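Local coordinates for protein transcription initiation factor IIB (Methanocaldococcus jannaschii, PDB 5O9J) that is a mini-intein with the HINT fold, which probably excises itself from transcription factor IIB by protein splicing, at residues E78-V83 / V92-S97; K88-T93 / G177-H182; H96-I101 / D118-A123; L122-T127 / D142-K147. All blocks are in the same frame, centred on the assembly; numbering follows the deposited sequence.

Contact 1 of 4, residues E78-V83 / V92-S97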
loop_
_atom_site.group_PDB
_atom_site.type_symbol
_atom_site.label_atom_id
_atom_site.label_comp_id
_atom_site.label_asym_id
_atom_site.label_seq_id
_atom_site.Cartn_x
_atom_site.Cartn_y
_atom_site.Cartn_z
ATOM N N GLU A 78 -6.922 -8.751 11.545
ATOM C CA GLU A 78 -5.715 -8.191 12.138
ATOM C C GLU A 78 -4.810 -7.536 11.108
ATOM O O GLU A 78 -4.811 -7.903 9.934
ATOM C CB GLU A 78 -4.930 -9.280 12.865
ATOM C CG GLU A 78 -4.457 -10.389 11.937
ATOM C CD GLU A 78 -3.214 -11.097 12.453
ATOM O OE1 GLU A 78 -2.870 -10.921 13.644
ATOM O OE2 GLU A 78 -2.573 -11.818 11.657
ATOM N N MET A 79 -4.034 -6.563 11.559
ATOM C CA MET A 79 -2.956 -6.034 10.749
ATOM C C MET A 79 -1.734 -5.837 11.611
ATOM O O MET A 79 -1.849 -5.614 12.819
ATOM C CB MET A 79 -3.357 -4.723 10.090
ATOM C CG MET A 79 -4.377 -4.879 8.980
ATOM S SD MET A 79 -4.678 -3.279 8.238
ATOM C CE MET A 79 -4.466 -2.259 9.697
ATOM N N PHE A 80 -0.566 -5.928 10.987
ATOM C CA PHE A 80 0.689 -5.732 11.691
ATOM C C PHE A 80 1.085 -4.280 11.613
ATOM O O PHE A 80 1.050 -3.680 10.541
ATOM C CB PHE A 80 1.791 -6.607 11.104
ATOM C CG PHE A 80 1.584 -8.078 11.323
ATOM C CD1 PHE A 80 0.626 -8.774 10.600
ATOM C CD2 PHE A 80 2.363 -8.771 12.238
ATOM C CE1 PHE A 80 0.439 -10.134 10.796
ATOM C CE2 PHE A 80 2.182 -10.126 12.441
ATOM C CZ PHE A 80 1.214 -10.809 11.718
ATOM N N GLU A 81 1.440 -3.705 12.752
ATOM C CA GLU A 81 2.062 -2.391 12.753
ATOM C C GLU A 81 3.558 -2.551 12.970
ATOM O O GLU A 81 3.992 -3.004 14.023
ATOM C CB GLU A 81 1.453 -1.494 13.825
ATOM C CG GLU A 81 2.012 -0.093 13.838
ATOM C CD GLU A 81 1.558 0.691 15.046
ATOM O OE1 GLU A 81 1.875 0.260 16.173
ATOM O OE2 GLU A 81 0.885 1.730 14.874
ATOM N N ILE A 82 4.340 -2.214 11.950
ATOM C CA ILE A 82 5.795 -2.227 12.056
ATOM C C ILE A 82 6.293 -0.854 12.461
ATOM O O ILE A 82 5.977 0.131 11.805
ATOM C CB ILE A 82 6.475 -2.611 10.728
ATOM C CG1 ILE A 82 5.939 -3.938 10.204
ATOM C CG2 ILE A 82 7.983 -2.699 10.911
ATOM C CD1 ILE A 82 6.455 -4.275 8.817
ATOM N N VAL A 83 7.066 -0.781 13.540
ATOM C CA VAL A 83 7.620 0.494 13.973
ATOM C C VAL A 83 9.140 0.434 13.940
ATOM O O VAL A 83 9.736 -0.456 14.545
ATOM C CB VAL A 83 7.137 0.870 15.386
ATOM C CG1 VAL A 83 7.567 2.282 15.724
ATOM C CG2 VAL A 83 5.625 0.743 15.472
ATOM N N VAL A 92 0.070 -2.983 7.891
ATOM C CA VAL A 92 -0.209 -3.819 6.725
ATOM C C VAL A 92 -0.736 -5.192 7.113
ATOM O O VAL A 92 -0.547 -5.652 8.236
ATOM C CB VAL A 92 1.050 -4.009 5.834
ATOM C CG1 VAL A 92 1.494 -2.690 5.259
ATOM C CG2 VAL A 92 2.179 -4.637 6.629
ATOM N N THR A 93 -1.395 -5.845 6.169
ATOM C CA THR A 93 -1.863 -7.200 6.382
ATOM C C THR A 93 -0.713 -8.183 6.282
ATOM O O THR A 93 0.385 -7.851 5.823
ATOM C CB THR A 93 -2.950 -7.588 5.376
ATOM O OG1 THR A 93 -2.410 -7.535 4.051
ATOM C CG2 THR A 93 -4.132 -6.633 5.481
ATOM N N ARG A 94 -0.993 -9.402 6.711
ATOM C CA ARG A 94 0.005 -10.445 6.878
ATOM C C ARG A 94 0.688 -10.824 5.574
ATOM O O ARG A 94 1.863 -11.184 5.561
ATOM C CB ARG A 94 -0.660 -11.672 7.516
ATOM C CG ARG A 94 -0.454 -12.977 6.779
ATOM C CD ARG A 94 -0.981 -14.152 7.583
ATOM N NE ARG A 94 -0.440 -14.174 8.939
ATOM C CZ ARG A 94 -1.128 -13.816 10.018
ATOM N NH1 ARG A 94 -2.384 -13.400 9.892
ATOM N NH2 ARG A 94 -0.561 -13.864 11.217
ATOM N N SER A 95 -0.048 -10.728 4.475
ATOM C CA SER A 95 0.446 -11.219 3.200
ATOM C C SER A 95 1.369 -10.234 2.491
ATOM O O SER A 95 1.563 -10.343 1.287
ATOM C CB SER A 95 -0.721 -11.550 2.281
ATOM O OG SER A 95 -1.459 -10.377 1.991
ATOM N N HIS A 96 1.919 -9.264 3.212
ATOM C CA HIS A 96 2.854 -8.333 2.584
ATOM C C HIS A 96 4.280 -8.668 2.951
ATOM O O HIS A 96 4.547 -9.194 4.031
ATOM C CB HIS A 96 2.554 -6.887 2.974
ATOM C CG HIS A 96 1.358 -6.319 2.288
ATOM N ND1 HIS A 96 0.077 -6.449 2.784
ATOM C CD2 HIS A 96 1.239 -5.627 1.125
ATOM C CE1 HIS A 96 -0.772 -5.860 1.969
ATOM N NE2 HIS A 96 -0.094 -5.355 0.950
ATOM N N SER A 97 5.204 -8.348 2.052
ATOM C CA SER A 97 6.607 -8.589 2.329
ATOM C C SER A 97 7.396 -7.293 2.193
ATOM O O SER A 97 6.982 -6.373 1.482
ATOM C CB SER A 97 7.161 -9.655 1.390
ATOM O OG SER A 97 7.226 -9.157 0.067
#
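Phe-80 and Val-92 form an antiparallel hydrogen-bonded pair with their CA atoms 5.4 Å apart: Phe-80 N gives a bond of 2.8 Å to Val-92 O, whose donor lies nearly along the C=O axis, and Val-92 N returns one of 2.9 Å to Phe-80 O. After Val-92 the segment 92-97 makes a type I turn, Thr-93 to His-96. Arg-94 then brings its guanidinium, by a bend at chi3, to the edge of the Phe-80 ring. Its NH1 meets Glu-78 OE2 in a very short salt bridge of 2.4 Å, on the anti lone pair of the carboxylate and tilted 31° out of the guanidinium plane. The aromatic ring stands almost upright against that guanidinium (planes 84° apart): NH2 comes in the ring plane at its edge, 3.6 Å from Phe-80 CZ, while Phe-80 CE1 sits over the rim of one guanidinium face and also touches Arg-94 CB. A flat, apolar residue suits this wedge, since it supports the arginine without competing for its N-H groups; an alanine here would strip the ring away and would probably leave the guanidinium less firmly placed and loosen its grip on Glu-78. Arg-94 NE is held separately by Asp-112. Elsewhere, Met-79 CG packs on Thr-93 CG2 at 3.9 Å. His-96 ND1 reaches back to Thr-93 O and OG1 by weak bonds. Thr-93, Arg-94, Ser-95 and His-96 match the TxxH signature of intein block B, a hallmark of the HINT fold that in relatives serves the first splicing step.

Contact 2 of 4, residues K88-T93 / G177-H182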
loop_
_atom_site.group_PDB
_atom_site.type_symbol
_atom_site.label_atom_id
_atom_site.label_comp_id
_atom_site.label_asym_id
_atom_site.label_seq_id
_atom_site.Cartn_x
_atom_site.Cartn_y
_atom_site.Cartn_z
ATOM N N LYS A 88 9.054 5.851 12.632
ATOM C CA LYS A 88 8.336 5.601 11.387
ATOM C C LYS A 88 7.554 4.306 11.550
ATOM O O LYS A 88 8.030 3.360 12.181
ATOM C CB LYS A 88 9.290 5.501 10.194
ATOM C CG LYS A 88 9.712 6.823 9.600
ATOM C CD LYS A 88 10.765 6.622 8.519
ATOM C CE LYS A 88 11.169 7.947 7.893
ATOM N NZ LYS A 88 12.636 8.012 7.620
ATOM N N LYS A 89 6.355 4.256 10.990
ATOM C CA LYS A 89 5.526 3.074 11.161
ATOM C C LYS A 89 4.549 2.872 10.013
ATOM O O LYS A 89 4.183 3.812 9.314
ATOM C CB LYS A 89 4.767 3.151 12.490
ATOM C CG LYS A 89 3.793 4.309 12.594
ATOM C CD LYS A 89 3.331 4.505 14.031
ATOM C CE LYS A 89 4.393 5.215 14.864
ATOM N NZ LYS A 89 3.934 5.492 16.261
ATOM N N VAL A 90 4.135 1.625 9.822
ATOM C CA VAL A 90 3.195 1.295 8.765
ATOM C C VAL A 90 2.288 0.168 9.243
ATOM O O VAL A 90 2.717 -0.686 10.015
ATOM C CB VAL A 90 3.937 0.899 7.460
ATOM C CG1 VAL A 90 4.797 -0.345 7.672
ATOM C CG2 VAL A 90 2.957 0.699 6.314
ATOM N N ARG A 91 1.031 0.182 8.812
ATOM C CA ARG A 91 0.097 -0.897 9.136
ATOM C C ARG A 91 -0.256 -1.696 7.893
ATOM O O ARG A 91 -0.827 -1.153 6.946
ATOM C CB ARG A 91 -1.186 -0.347 9.753
ATOM C CG ARG A 91 -1.002 0.438 11.031
ATOM C CD ARG A 91 -2.357 0.938 11.519
ATOM N NE ARG A 91 -2.331 1.304 12.929
ATOM C CZ ARG A 91 -3.377 1.204 13.742
ATOM N NH1 ARG A 91 -3.257 1.556 15.014
ATOM N NH2 ARG A 91 -4.540 0.749 13.285
ATOM N N VAL A 92 0.070 -2.983 7.891
ATOM C CA VAL A 92 -0.209 -3.819 6.725
ATOM C C VAL A 92 -0.736 -5.192 7.113
ATOM O O VAL A 92 -0.547 -5.652 8.236
ATOM C CB VAL A 92 1.050 -4.009 5.834
ATOM C CG1 VAL A 92 1.494 -2.690 5.259
ATOM C CG2 VAL A 92 2.179 -4.637 6.629
ATOM N N THR A 93 -1.395 -5.845 6.169
ATOM C CA THR A 93 -1.863 -7.200 6.382
ATOM C C THR A 93 -0.713 -8.183 6.282
ATOM O O THR A 93 0.385 -7.851 5.823
ATOM C CB THR A 93 -2.950 -7.588 5.376
ATOM O OG1 THR A 93 -2.410 -7.535 4.051
ATOM C CG2 THR A 93 -4.132 -6.633 5.481
ATOM N N GLY A 177 6.136 7.309 4.882
ATOM C CA GLY A 177 7.214 6.644 5.589
ATOM C C GLY A 177 8.387 6.282 4.708
ATOM O O GLY A 177 9.539 6.450 5.095
ATOM N N GLY A 178 8.098 5.778 3.516
ATOM C CA GLY A 178 9.151 5.347 2.616
ATOM C C GLY A 178 9.217 3.835 2.553
ATOM O O GLY A 178 10.172 3.268 2.026
ATOM N N PHE A 179 8.204 3.171 3.108
ATOM C CA PHE A 179 8.131 1.723 3.002
ATOM C C PHE A 179 7.779 1.325 1.576
ATOM O O PHE A 179 7.013 2.007 0.908
ATOM C CB PHE A 179 7.089 1.143 3.958
ATOM C CG PHE A 179 7.395 1.360 5.407
ATOM C CD1 PHE A 179 6.962 2.505 6.055
ATOM C CD2 PHE A 179 8.091 0.404 6.131
ATOM C CE1 PHE A 179 7.229 2.700 7.397
ATOM C CE2 PHE A 179 8.357 0.594 7.470
ATOM C CZ PHE A 179 7.930 1.747 8.103
ATOM N N VAL A 180 8.329 0.214 1.110
ATOM C CA VAL A 180 7.814 -0.408 -0.101
ATOM C C VAL A 180 7.214 -1.758 0.266
ATOM O O VAL A 180 7.909 -2.668 0.713
ATOM C CB VAL A 180 8.899 -0.582 -1.167
ATOM C CG1 VAL A 180 8.297 -1.208 -2.416
ATOM C CG2 VAL A 180 9.523 0.761 -1.486
ATOM N N LEU A 181 5.907 -1.872 0.090
ATOM C CA LEU A 181 5.192 -3.067 0.500
ATOM C C LEU A 181 4.879 -3.926 -0.714
ATOM O O LEU A 181 4.174 -3.490 -1.630
ATOM C CB LEU A 181 3.902 -2.696 1.241
ATOM C CG LEU A 181 3.999 -1.820 2.500
ATOM C CD1 LEU A 181 5.148 -2.256 3.412
ATOM C CD2 LEU A 181 4.104 -0.337 2.147
ATOM N N HIS A 182 5.410 -5.144 -0.725
ATOM C CA HIS A 182 5.155 -6.065 -1.820
ATOM C C HIS A 182 4.055 -7.065 -1.460
ATOM O O HIS A 182 4.093 -7.652 -0.384
ATOM C CB HIS A 182 6.431 -6.819 -2.189
ATOM C CG HIS A 182 7.594 -5.931 -2.516
ATOM N ND1 HIS A 182 7.983 -5.671 -3.825
ATOM C CD2 HIS A 182 8.462 -5.266 -1.732
ATOM C CE1 HIS A 182 9.035 -4.882 -3.808
ATOM N NE2 HIS A 182 9.354 -4.610 -2.561
#
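The end of an intein's HINT domain, its block G region, lies here alongside the hairpin strand 88-92, residues 177-181 running 29° from its direction, with no hydrogen bond between them. The fit is made by apolar side chains. Val-90 and Phe-179 meet tip to tip, and Val-90 CG1, in the crowded position between its own backbone N and carbonyl carbon, sits over the middle of the Phe-179 ring, 3.5 Å from the centroid and 6° off the normal, a CH-pi contact. A beta-branched valine suits the spot because one methyl can be aimed straight at the face. Further along, Val-92 CG1 rests on Leu-181 CG at 3.8 Å, the two chains crossing obliquely. At the other end the CD and CE methylenes of Lys-88 lie against Gly-177 O, while its NZ is hydrogen-bonded to a glycerol, probably from the crystallisation liquor. The backbone angles of Gly-177 and Gly-178 would jam a CB against the preceding carbonyl, so glycine is called for at both. Asn-128 OD1 receives the N-H groups of Gly-178 and Phe-179. Leu-181 also touches Tyr-130 of strand 127-131 and Val-98 of strand 96-102, the two strands flanking 180-183, whereas 88-92 pairs with 79-84.

Contact 3 of 4, residues H96-I101 / D118-A123; sequences HSVFTI and DILVLA
Two backbone bonds pin these strands together around the facing residues Thr-100 and Leu-120. Ile-101 N gives the shorter, 2.9 Å to Ile-119 O and nearly along the C=O axis; Val-121 N gives the other, 3.1 Å to Phe-99 O, straight at the hydrogen (169°) but arriving from above the carbonyl plane. A water extends the join: it donates to Ile-101 O at 2.6 Å and to Asp-118 OD1, and accepts from Ile-119 N, so three polar atoms beyond the last direct bond are satisfied. The other carboxylate oxygen, OD2, is taken by Arg-102 in a salt bridge and by Lys-115 N. Thr-100 uses its hydroxyl at home, OG1 donating to Val-98 O at 2.9 Å, which turns its methyl CG2 to Ile-119 O (3.3 Å) and against the carboxylate of Asp-118. Threonine thus serves a buried place by spending its polar atom on its own strand. Outside this centre the packing is apolar. Leu-120 CD2 lies beside Thr-100 OG1 and reaches Val-98 CG2 at 3.8 Å; Ile-101 and Ile-119 run side by side in one direction, CD1 to CG2 4.0 Å apart; the side chains of Phe-99 and Val-121 meet CB to CB, and the Phe-99 ring leads off to His-182. Because the strands cross at 123° between their N-to-C directions, they diverge after a single bridge. The chemistry is therefore that of two backbone bonds between the edge strand 119-123 of one sheet and the inner strand 96-102 of another, with a water and a carboxylate closing one end and branched aliphatic groups packing along the flanks.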
loop_
_atom_site.group_PDB
_atom_site.type_symbol
_atom_site.label_atom_id
_atom_site.label_comp_id
_atom_site.label_asym_id
_atom_site.label_seq_id
_atom_site.Cartn_x
_atom_site.Cartn_y
_atom_site.Cartn_z
ATOM N N HIS A 96 1.919 -9.264 3.212
ATOM C CA HIS A 96 2.854 -8.333 2.584
ATOM C C HIS A 96 4.280 -8.668 2.951
ATOM O O HIS A 96 4.547 -9.194 4.031
ATOM C CB HIS A 96 2.554 -6.887 2.974
ATOM C CG HIS A 96 1.358 -6.319 2.288
ATOM N ND1 HIS A 96 0.077 -6.449 2.784
ATOM C CD2 HIS A 96 1.239 -5.627 1.125
ATOM C CE1 HIS A 96 -0.772 -5.860 1.969
ATOM N NE2 HIS A 96 -0.094 -5.355 0.950
ATOM N N SER A 97 5.204 -8.348 2.052
ATOM C CA SER A 97 6.607 -8.589 2.329
ATOM C C SER A 97 7.396 -7.293 2.193
ATOM O O SER A 97 6.982 -6.373 1.482
ATOM C CB SER A 97 7.161 -9.655 1.390
ATOM O OG SER A 97 7.226 -9.157 0.067
ATOM N N VAL A 98 8.528 -7.222 2.883
ATOM C CA VAL A 98 9.348 -6.018 2.878
ATOM C C VAL A 98 10.828 -6.367 2.792
ATOM O O VAL A 98 11.270 -7.378 3.342
ATOM C CB VAL A 98 9.103 -5.163 4.137
ATOM C CG1 VAL A 98 7.722 -4.541 4.095
ATOM C CG2 VAL A 98 9.263 -6.005 5.385
ATOM N N PHE A 99 11.591 -5.530 2.096
ATOM C CA PHE A 99 13.023 -5.757 1.964
ATOM C C PHE A 99 13.694 -5.737 3.317
ATOM O O PHE A 99 13.606 -4.756 4.052
ATOM C CB PHE A 99 13.656 -4.717 1.043
ATOM C CG PHE A 99 13.519 -5.049 -0.406
ATOM C CD1 PHE A 99 12.951 -6.246 -0.794
ATOM C CD2 PHE A 99 13.977 -4.185 -1.378
ATOM C CE1 PHE A 99 12.824 -6.570 -2.124
ATOM C CE2 PHE A 99 13.866 -4.510 -2.713
ATOM C CZ PHE A 99 13.281 -5.699 -3.086
ATOM N N THR A 100 14.353 -6.843 3.639
ATOM C CA THR A 100 15.017 -7.015 4.924
ATOM C C THR A 100 16.439 -7.508 4.684
ATOM O O THR A 100 16.709 -8.173 3.686
ATOM C CB THR A 100 14.277 -8.034 5.827
ATOM O OG1 THR A 100 12.860 -7.861 5.699
ATOM C CG2 THR A 100 14.667 -7.860 7.285
ATOM N N ILE A 101 17.350 -7.193 5.593
ATOM C CA ILE A 101 18.662 -7.816 5.533
ATOM C C ILE A 101 18.605 -9.158 6.240
ATOM O O ILE A 101 18.356 -9.241 7.436
ATOM C CB ILE A 101 19.756 -6.941 6.149
ATOM C CG1 ILE A 101 19.932 -5.681 5.299
ATOM C CG2 ILE A 101 21.062 -7.718 6.221
ATOM C CD1 ILE A 101 21.146 -4.853 5.648
ATOM N N ASP A 118 15.346 -6.631 13.339
ATOM C CA ASP A 118 15.529 -6.796 11.896
ATOM C C ASP A 118 15.842 -5.457 11.256
ATOM O O ASP A 118 15.351 -4.420 11.703
ATOM C CB ASP A 118 14.285 -7.398 11.240
ATOM C CG ASP A 118 14.447 -8.869 10.916
ATOM O OD1 ASP A 118 15.597 -9.311 10.723
ATOM O OD2 ASP A 118 13.421 -9.583 10.846
ATOM N N ILE A 119 16.666 -5.483 10.216
ATOM C CA ILE A 119 17.007 -4.272 9.482
ATOM C C ILE A 119 16.202 -4.182 8.192
ATOM O O ILE A 119 16.363 -5.002 7.292
ATOM C CB ILE A 119 18.509 -4.209 9.141
ATOM C CG1 ILE A 119 19.346 -4.212 10.423
ATOM C CG2 ILE A 119 18.814 -2.969 8.299
ATOM C CD1 ILE A 119 20.836 -4.048 10.175
ATOM N N LEU A 120 15.325 -3.188 8.122
ATOM C CA LEU A 120 14.535 -2.949 6.926
ATOM C C LEU A 120 15.228 -1.957 6.013
ATOM O O LEU A 120 15.947 -1.069 6.466
ATOM C CB LEU A 120 13.143 -2.432 7.284
ATOM C CG LEU A 120 12.250 -3.412 8.043
ATOM C CD1 LEU A 120 10.817 -2.885 8.125
ATOM C CD2 LEU A 120 12.291 -4.776 7.378
ATOM N N VAL A 121 15.018 -2.125 4.715
ATOM C CA VAL A 121 15.521 -1.169 3.750
ATOM C C VAL A 121 14.361 -0.313 3.270
ATOM O O VAL A 121 13.460 -0.799 2.602
ATOM C CB VAL A 121 16.198 -1.863 2.558
ATOM C CG1 VAL A 121 16.854 -0.822 1.642
ATOM C CG2 VAL A 121 17.229 -2.868 3.053
ATOM N N LEU A 122 14.374 0.962 3.632
ATOM C CA LEU A 122 13.312 1.858 3.214
ATOM C C LEU A 122 13.811 2.765 2.116
ATOM O O LEU A 122 14.987 3.114 2.080
ATOM C CB LEU A 122 12.795 2.690 4.389
ATOM C CG LEU A 122 11.805 1.997 5.333
ATOM C CD1 LEU A 122 12.502 0.995 6.227
ATOM C CD2 LEU A 122 11.046 3.022 6.164
ATOM N N ALA A 123 12.921 3.151 1.218
ATOM C CA ALA A 123 13.272 4.169 0.244
ATOM C C ALA A 123 13.412 5.492 0.984
ATOM O O ALA A 123 12.781 5.709 2.016
ATOM C CB ALA A 123 12.231 4.263 -0.849
HETATM O O HOH W 1 17.874 -7.984 9.625
#

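Contact 4 of 4, residues L122-T127 / D142-K147. Unlike the reference sequence in segment 122-127: Arg-125 (reference Glu), Ile-126 (reference Leu), Thr-127 (reference Pro).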
loop_
_atom_site.group_PDB
_atom_site.type_symbol
_atom_site.label_atom_id
_atom_site.label_comp_id
_atom_site.label_asym_id
_atom_site.label_seq_id
_atom_site.Cartn_x
_atom_site.Cartn_y
_atom_site.Cartn_z
ATOM N N LEU A 122 14.374 0.962 3.632
ATOM C CA LEU A 122 13.312 1.858 3.214
ATOM C C LEU A 122 13.811 2.765 2.116
ATOM O O LEU A 122 14.987 3.114 2.080
ATOM C CB LEU A 122 12.795 2.690 4.389
ATOM C CG LEU A 122 11.805 1.997 5.333
ATOM C CD1 LEU A 122 12.502 0.995 6.227
ATOM C CD2 LEU A 122 11.046 3.022 6.164
ATOM N N ALA A 123 12.921 3.151 1.218
ATOM C CA ALA A 123 13.272 4.169 0.244
ATOM C C ALA A 123 13.412 5.492 0.984
ATOM O O ALA A 123 12.781 5.709 2.016
ATOM C CB ALA A 123 12.231 4.263 -0.849
ATOM N N LYS A 124 14.258 6.370 0.470
ATOM C CA LYS A 124 14.382 7.692 1.050
ATOM C C LYS A 124 13.335 8.611 0.421
ATOM O O LYS A 124 13.627 9.404 -0.459
ATOM C CB LYS A 124 15.795 8.229 0.849
ATOM C CG LYS A 124 16.266 9.122 1.971
ATOM C CD LYS A 124 17.686 9.592 1.740
ATOM C CE LYS A 124 17.970 10.824 2.574
ATOM N NZ LYS A 124 16.997 11.910 2.259
ATOM N N ARG A 125 12.091 8.463 0.854
ATOM C CA ARG A 125 11.027 9.301 0.336
ATOM C C ARG A 125 9.946 9.478 1.381
ATOM O O ARG A 125 9.941 8.813 2.418
ATOM C CB ARG A 125 10.453 8.711 -0.954
ATOM C CG ARG A 125 9.515 7.521 -0.744
ATOM C CD ARG A 125 8.893 7.076 -2.066
ATOM N NE ARG A 125 9.829 6.308 -2.884
ATOM C CZ ARG A 125 10.571 6.816 -3.866
ATOM N NH1 ARG A 125 10.494 8.104 -4.176
ATOM N NH2 ARG A 125 11.392 6.031 -4.548
ATOM N N ILE A 126 9.035 10.397 1.117
ATOM C CA ILE A 126 8.011 10.721 2.085
ATOM C C ILE A 126 6.865 9.704 2.045
ATOM O O ILE A 126 6.325 9.324 3.085
ATOM C CB ILE A 126 7.478 12.138 1.848
ATOM C CG1 ILE A 126 8.601 13.137 2.126
ATOM C CG2 ILE A 126 6.259 12.414 2.728
ATOM C CD1 ILE A 126 8.126 14.488 2.541
ATOM N N THR A 127 6.534 9.232 0.849
ATOM C CA THR A 127 5.380 8.346 0.672
ATOM C C THR A 127 5.734 6.862 0.642
ATOM O O THR A 127 6.820 6.485 0.217
ATOM C CB THR A 127 4.647 8.678 -0.628
ATOM O OG1 THR A 127 5.579 8.651 -1.721
ATOM C CG2 THR A 127 4.016 10.062 -0.543
ATOM N N ASP A 142 17.365 6.977 -3.177
ATOM C CA ASP A 142 18.316 6.562 -2.158
ATOM C C ASP A 142 17.589 5.637 -1.197
ATOM O O ASP A 142 16.368 5.676 -1.120
ATOM C CB ASP A 142 18.898 7.767 -1.422
ATOM C CG ASP A 142 19.851 8.569 -2.287
ATOM O OD1 ASP A 142 20.671 7.947 -3.001
ATOM O OD2 ASP A 142 19.781 9.816 -2.251
ATOM N N PHE A 143 18.336 4.800 -0.486
ATOM C CA PHE A 143 17.745 3.860 0.460
ATOM C C PHE A 143 18.349 4.043 1.843
ATOM O O PHE A 143 19.502 4.411 1.980
ATOM C CB PHE A 143 17.942 2.420 -0.019
ATOM C CG PHE A 143 17.263 2.124 -1.327
ATOM C CD1 PHE A 143 15.948 1.682 -1.356
ATOM C CD2 PHE A 143 17.931 2.312 -2.531
ATOM C CE1 PHE A 143 15.314 1.419 -2.564
ATOM C CE2 PHE A 143 17.302 2.051 -3.739
ATOM C CZ PHE A 143 15.991 1.604 -3.753
ATOM N N ILE A 144 17.555 3.801 2.873
ATOM C CA ILE A 144 18.042 3.944 4.228
ATOM C C ILE A 144 17.753 2.665 4.999
ATOM O O ILE A 144 16.826 1.931 4.662
ATOM C CB ILE A 144 17.408 5.160 4.925
ATOM C CG1 ILE A 144 15.892 5.013 4.975
ATOM C CG2 ILE A 144 17.769 6.442 4.179
ATOM C CD1 ILE A 144 15.189 6.226 5.528
ATOM N N PHE A 145 18.553 2.404 6.028
ATOM C CA PHE A 145 18.483 1.143 6.766
ATOM C C PHE A 145 18.068 1.374 8.209
ATOM O O PHE A 145 18.780 2.024 8.976
ATOM C CB PHE A 145 19.835 0.426 6.703
ATOM C CG PHE A 145 20.267 0.100 5.304
ATOM C CD1 PHE A 145 20.826 1.072 4.495
ATOM C CD2 PHE A 145 20.083 -1.170 4.783
ATOM C CE1 PHE A 145 21.208 0.780 3.195
ATOM C CE2 PHE A 145 20.471 -1.469 3.483
ATOM C CZ PHE A 145 21.032 -0.490 2.689
ATOM N N LEU A 146 16.913 0.836 8.581
ATOM C CA LEU A 146 16.335 1.144 9.877
ATOM C C LEU A 146 15.899 -0.119 10.611
ATOM O O LEU A 146 15.205 -0.973 10.043
ATOM C CB LEU A 146 15.147 2.094 9.704
ATOM C CG LEU A 146 15.403 3.423 8.982
ATOM C CD1 LEU A 146 14.092 4.124 8.660
ATOM C CD2 LEU A 146 16.326 4.349 9.786
ATOM N N LYS A 147 16.308 -0.225 11.875
ATOM C CA LYS A 147 15.933 -1.358 12.713
ATOM C C LYS A 147 14.462 -1.305 13.115
ATOM O O LYS A 147 13.925 -0.238 13.413
ATOM C CB LYS A 147 16.799 -1.419 13.984
ATOM C CG LYS A 147 18.205 -1.983 13.791
ATOM C CD LYS A 147 18.918 -2.169 15.139
ATOM C CE LYS A 147 20.351 -2.684 14.972
ATOM N NZ LYS A 147 21.404 -1.684 15.342
#
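Strands 119-123 and 143-154 pair antiparallel at one border of a sheet in the HINT fold, and this contact is the end of their pairing. Three backbone hydrogen bonds carry it. Leu-122 and Ile-144 exchange two, Leu-122 N to Ile-144 O and Ile-144 N to Leu-122 O, each 2.8 Å and nearly along the C=O axis. Beyond the non-hydrogen-bonded pair Ala-123 and Phe-143, Lys-124 N gives the third, 2.7 Å to Asp-142 O, from above the carbonyl plane. Lys-124 is the centre of an inverse gamma turn, its Arg-125 N to Ala-123 O bond being weak. Between charged residues there is alignment without a salt bridge: Lys-124 and Asp-142 point the same way, with Lys-124 CD 3.8 Å from Asp-142 CB, but NZ and OD2 stay 5.7 Å apart, as suits an exposed border. Apolar contacts fill one face. Ile-144 holds CG1 in the crowded position (chi1 60°), against Leu-122 CB at 3.9 Å, leaving CG2 to touch Lys-124 CG from the other branch; a glycine here would remove both branches and would probably leave Leu-122 and the lysine methylenes less well covered. At the diverging pair the Phe-143 ring brings CD1 obliquely to Ala-123 CA, 4.0 Å away. Leu-122 also reaches Phe-179, and its CD2 crosses Leu-146 at about a right angle, 4.1 Å from CD1.

Contact 1 is the most buried of the four, whereas contact 4 is nearest the surface in character, with an exposed lysine and aspartate beside buried Leu-122 and Ala-123; contacts 2 and 3 are intermediate. Contacts 1 and 4 pair neighbours at the two opposite borders of one four-stranded sheet, and only contact 1 adds a salt bridge. Contact 2 instead stacks side chains between two sheets without any hydrogen bond, and contact 3 joins those same sheets by backbone bonds, a water and aliphatic packing. Val-92 and Thr-93 carry the chain between contacts 1 and 2, His-96 and Ser-97 between 1 and 3, Leu-122 and Ala-123 between 3 and 4. Ser-97 N to His-182 O and Ala-123 N to Gly-178 O tie contact 2 to its neighbours.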